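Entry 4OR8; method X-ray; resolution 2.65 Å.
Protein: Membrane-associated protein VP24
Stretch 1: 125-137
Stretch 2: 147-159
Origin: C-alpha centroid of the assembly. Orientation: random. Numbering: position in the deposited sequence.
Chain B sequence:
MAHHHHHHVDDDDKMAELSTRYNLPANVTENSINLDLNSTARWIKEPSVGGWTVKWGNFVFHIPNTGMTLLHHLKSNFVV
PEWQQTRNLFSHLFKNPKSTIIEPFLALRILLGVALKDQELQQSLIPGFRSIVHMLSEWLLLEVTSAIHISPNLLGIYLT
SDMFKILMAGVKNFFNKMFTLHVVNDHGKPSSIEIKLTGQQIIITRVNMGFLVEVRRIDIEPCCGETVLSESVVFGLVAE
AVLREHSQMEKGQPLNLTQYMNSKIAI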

# COMPACT_ATOMS: atom_id res chain seq x y z
N LEU B 125 -26.49 -1.93 17.00
CA LEU B 125 -26.02 -1.96 18.38
C LEU B 125 -27.15 -1.59 19.33
O LEU B 125 -27.99 -0.75 19.00
CB LEU B 125 -24.86 -0.98 18.57
CG LEU B 125 -23.63 -1.15 17.69
CD1 LEU B 125 -22.59 -0.09 18.02
CD2 LEU B 125 -23.05 -2.54 17.84
N ILE B 126 -27.16 -2.20 20.50
CA ILE B 126 -28.08 -1.81 21.55
C ILE B 126 -27.64 -0.47 22.12
O ILE B 126 -26.44 -0.21 22.24
CB ILE B 126 -28.17 -2.89 22.66
CG1 ILE B 126 -26.77 -3.30 23.11
CG2 ILE B 126 -28.91 -4.10 22.15
CD1 ILE B 126 -26.77 -4.47 24.06
N PRO B 127 -28.60 0.41 22.46
CA PRO B 127 -28.36 1.79 22.89
C PRO B 127 -27.34 1.93 24.01
O PRO B 127 -26.52 2.85 23.98
CB PRO B 127 -29.74 2.24 23.39
CG PRO B 127 -30.69 1.43 22.59
CD PRO B 127 -30.04 0.09 22.42
N GLY B 128 -27.37 1.01 24.97
CA GLY B 128 -26.41 1.03 26.06
C GLY B 128 -24.99 0.85 25.56
O GLY B 128 -24.08 1.57 25.97
N PHE B 129 -24.80 -0.13 24.68
CA PHE B 129 -23.48 -0.40 24.11
C PHE B 129 -23.11 0.67 23.09
O PHE B 129 -21.93 0.97 22.89
CB PHE B 129 -23.46 -1.78 23.46
CG PHE B 129 -22.14 -2.15 22.85
CD1 PHE B 129 -21.02 -2.33 23.64
CD2 PHE B 129 -22.02 -2.32 21.48
CE1 PHE B 129 -19.80 -2.67 23.07
CE2 PHE B 129 -20.81 -2.66 20.91
CZ PHE B 129 -19.69 -2.83 21.71
N ARG B 130 -24.12 1.25 22.45
CA ARG B 130 -23.90 2.33 21.51
C ARG B 130 -23.24 3.52 22.19
O ARG B 130 -22.35 4.16 21.63
CB ARG B 130 -25.22 2.77 20.86
CG ARG B 130 -25.07 3.95 19.92
CD ARG B 130 -26.40 4.39 19.34
NE ARG B 130 -26.89 3.47 18.31
CZ ARG B 130 -27.96 2.70 18.45
NH1 ARG B 130 -28.67 2.73 19.57
NH2 ARG B 130 -28.33 1.89 17.46
N SER B 131 -23.66 3.80 23.42
CA SER B 131 -23.08 4.89 24.19
C SER B 131 -21.67 4.54 24.66
O SER B 131 -20.83 5.43 24.83
CB SER B 131 -23.97 5.25 25.39
OG SER B 131 -23.92 4.23 26.38
N ILE B 132 -21.41 3.25 24.86
CA ILE B 132 -20.07 2.79 25.18
C ILE B 132 -19.14 3.01 23.99
O ILE B 132 -18.04 3.55 24.13
CB ILE B 132 -20.06 1.30 25.58
CG1 ILE B 132 -20.67 1.13 26.97
CG2 ILE B 132 -18.64 0.75 25.57
CD1 ILE B 132 -20.71 -0.31 27.45
N VAL B 133 -19.61 2.61 22.81
CA VAL B 133 -18.87 2.81 21.57
C VAL B 133 -18.55 4.30 21.38
O VAL B 133 -17.48 4.66 20.89
CB VAL B 133 -19.65 2.27 20.35
CG1 VAL B 133 -18.98 2.68 19.05
CG2 VAL B 133 -19.77 0.76 20.43
N HIS B 134 -19.48 5.15 21.79
CA HIS B 134 -19.27 6.59 21.72
C HIS B 134 -18.11 7.02 22.60
O HIS B 134 -17.26 7.82 22.19
CB HIS B 134 -20.54 7.34 22.12
CG HIS B 134 -20.42 8.82 22.00
ND1 HIS B 134 -20.36 9.65 23.10
CD2 HIS B 134 -20.35 9.63 20.91
CE1 HIS B 134 -20.27 10.91 22.69
NE2 HIS B 134 -20.25 10.92 21.37
N MET B 135 -18.06 6.49 23.82
CA MET B 135 -16.97 6.77 24.74
C MET B 135 -15.65 6.28 24.17
O MET B 135 -14.64 6.98 24.22
CB MET B 135 -17.22 6.13 26.10
CG MET B 135 -18.22 6.88 26.98
SD MET B 135 -18.48 6.09 28.58
CE MET B 135 -19.63 4.78 28.15
N LEU B 136 -15.65 5.06 23.61
CA LEU B 136 -14.46 4.49 23.00
C LEU B 136 -13.98 5.36 21.85
O LEU B 136 -12.78 5.64 21.73
CB LEU B 136 -14.74 3.08 22.48
CG LEU B 136 -14.98 2.00 23.54
CD1 LEU B 136 -15.30 0.66 22.89
CD2 LEU B 136 -13.77 1.87 24.45
N SER B 137 -14.92 5.79 21.02
CA SER B 137 -14.60 6.61 19.86
C SER B 137 -13.92 7.91 20.27
O SER B 137 -12.92 8.31 19.67
CB SER B 137 -15.86 6.90 19.05
OG SER B 137 -15.53 7.63 17.88
N ALA B 147 -5.21 2.89 27.63
CA ALA B 147 -6.42 2.30 28.20
C ALA B 147 -7.51 3.32 28.51
O ALA B 147 -7.24 4.46 28.87
CB ALA B 147 -6.08 1.50 29.45
N ILE B 148 -8.75 2.88 28.34
CA ILE B 148 -9.91 3.64 28.78
C ILE B 148 -10.64 2.79 29.83
O ILE B 148 -10.83 1.59 29.64
CB ILE B 148 -10.86 3.97 27.60
CG1 ILE B 148 -12.12 4.67 28.09
CG2 ILE B 148 -11.22 2.72 26.83
CD1 ILE B 148 -11.88 6.06 28.61
N HIS B 149 -11.01 3.41 30.94
CA HIS B 149 -11.66 2.66 32.01
C HIS B 149 -13.16 2.95 32.07
O HIS B 149 -13.58 4.06 32.38
CB HIS B 149 -10.99 2.94 33.36
CG HIS B 149 -9.56 2.52 33.41
ND1 HIS B 149 -9.16 1.21 33.29
CD2 HIS B 149 -8.42 3.25 33.57
CE1 HIS B 149 -7.84 1.14 33.38
NE2 HIS B 149 -7.37 2.36 33.55
N ILE B 150 -13.95 1.93 31.75
CA ILE B 150 -15.40 2.02 31.80
C ILE B 150 -15.93 1.10 32.90
O ILE B 150 -15.43 -0.01 33.06
CB ILE B 150 -16.04 1.63 30.45
CG1 ILE B 150 -15.42 2.45 29.32
CG2 ILE B 150 -17.54 1.83 30.48
CD1 ILE B 150 -15.97 2.11 27.96
N SER B 151 -16.92 1.58 33.64
CA SER B 151 -17.49 0.82 34.76
C SER B 151 -17.98 -0.56 34.33
O SER B 151 -18.69 -0.70 33.33
CB SER B 151 -18.62 1.60 35.41
OG SER B 151 -19.23 0.83 36.43
N PRO B 152 -17.62 -1.59 35.11
CA PRO B 152 -18.02 -2.98 34.83
C PRO B 152 -19.53 -3.15 34.86
O PRO B 152 -20.05 -4.14 34.34
CB PRO B 152 -17.36 -3.77 35.96
CG PRO B 152 -17.16 -2.78 37.05
CD PRO B 152 -16.84 -1.49 36.36
N ASN B 153 -20.23 -2.20 35.48
CA ASN B 153 -21.68 -2.23 35.53
C ASN B 153 -22.30 -2.05 34.15
O ASN B 153 -23.26 -2.74 33.80
CB ASN B 153 -22.20 -1.15 36.49
CG ASN B 153 -21.93 -1.49 37.94
OD1 ASN B 153 -21.14 -2.38 38.25
ND2 ASN B 153 -22.59 -0.77 38.85
N LEU B 154 -21.75 -1.13 33.37
CA LEU B 154 -22.23 -0.87 32.02
C LEU B 154 -21.75 -1.96 31.06
O LEU B 154 -22.49 -2.39 30.18
CB LEU B 154 -21.76 0.49 31.52
CG LEU B 154 -22.21 1.72 32.32
CD1 LEU B 154 -21.69 2.99 31.67
CD2 LEU B 154 -23.72 1.76 32.45
N LEU B 155 -20.51 -2.40 31.25
CA LEU B 155 -19.94 -3.45 30.42
C LEU B 155 -20.63 -4.79 30.66
O LEU B 155 -20.78 -5.59 29.74
CB LEU B 155 -18.44 -3.59 30.69
CG LEU B 155 -17.55 -2.38 30.39
CD1 LEU B 155 -16.12 -2.66 30.83
CD2 LEU B 155 -17.61 -2.03 28.92
N GLY B 156 -21.06 -5.01 31.90
CA GLY B 156 -21.63 -6.29 32.29
C GLY B 156 -23.01 -6.56 31.74
O GLY B 156 -23.51 -7.68 31.82
N ILE B 157 -23.64 -5.54 31.17
CA ILE B 157 -24.96 -5.72 30.59
C ILE B 157 -25.00 -5.36 29.10
O ILE B 157 -25.83 -5.87 28.36
CB ILE B 157 -26.04 -4.92 31.36
CG1 ILE B 157 -25.65 -3.45 31.47
CG2 ILE B 157 -26.25 -5.51 32.74
CD1 ILE B 157 -26.58 -2.65 32.36
N TYR B 158 -24.08 -4.50 28.68
CA TYR B 158 -24.10 -3.99 27.31
C TYR B 158 -23.02 -4.59 26.41
O TYR B 158 -23.24 -4.78 25.22
CB TYR B 158 -24.02 -2.46 27.30
CG TYR B 158 -25.22 -1.81 27.93
CD1 TYR B 158 -26.50 -2.29 27.70
CD2 TYR B 158 -25.08 -0.71 28.77
CE1 TYR B 158 -27.60 -1.70 28.28
CE2 TYR B 158 -26.18 -0.11 29.36
CZ TYR B 158 -27.44 -0.61 29.10
OH TYR B 158 -28.54 -0.02 29.68
N LEU B 159 -21.86 -4.89 26.98
CA LEU B 159 -20.79 -5.51 26.22
C LEU B 159 -20.94 -7.03 26.20
O LEU B 159 -20.28 -7.75 26.95
CB LEU B 159 -19.41 -5.10 26.77
CG LEU B 159 -18.16 -5.64 26.06
CD1 LEU B 159 -18.23 -5.40 24.56
CD2 LEU B 159 -16.91 -5.01 26.64

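No hydrogen bond crosses between the two stretches; the contact is apolar packing that buries 543 Å², both sides summed. Helix 127-137 and helix 152-158 run at 128° to each other, their axes 9.3 Å apart at closest approach, and the backbones come nearest where the CA atoms of F129 and Y158 lie 4.8 Å apart.

Next to this point, G128 leaves room for the Y158 ring. Its CA sits 3.3 Å from the centroid of the Y158 ring and only 6° off the ring normal, a CH-pi contact over one face. An ideal CB on G128 would fall 2.2 Å from Y158 CE1, so the missing side chain is what makes room for the ring. Y158, with chi1 at -65° (m) and chi2 at -41°, lays its ring across the start of the first helix and has 95 Å² covered, the most of any residue. I126, at the N-cap position, adopts chi1 p and chi2 t, which places its CD1 4.3 Å from Y158 CD1 and 3.7 Å from Y158 O.

F129 directs its CA-to-CB bond sideways, yet its CB lies 3.9 Å from Y158 CB. With chi1 at 180° (t), its ring packs beside L159, F129 CE1 lying 3.5 Å from L159 CD1. L159, the first residue to leave helical phi/psi, is t,p; both residues are buried, as suits their hydrocarbon side chains.

One turn beyond G128, I132 points toward the second stretch. In its m,t rotamer, I132 CD1 reaches L155 CD2 (3.8 Å) and Y158 CB (3.9 Å), and I132 CG2 packs 3.8 Å from I150 CD1. A branched side chain thus touches both the helix and the segment before it. L155 starts sideways, but its m,t conformation brings its end nearer to I132.

Farther along, the partners are extended residues of the second stretch. I148 and I150 both point toward the first helix, whereas H149 between them is out of reach and exposed, an alternation consistent with their extended phi/psi values. L136 begins sideways; its m,t rotamer carries CD2 to within 3.6 Å of I148 CG2 and 4.1 Å of I150 CD1. M135, itself partly exposed, makes longer contacts through its unbranched side chain: with chi angles m,t,m, its CE stands 4.3 Å from I150 CG2 and 4.5 Å from L154 CD1.

Two serines make side-chain hydrogen bonds within their own stretches. S131 (chi1 p) donates from OG to G128 O at 2.7 Å, and S151 OG caps its helix by accepting a weak bond from N153 N at 3.3 Å.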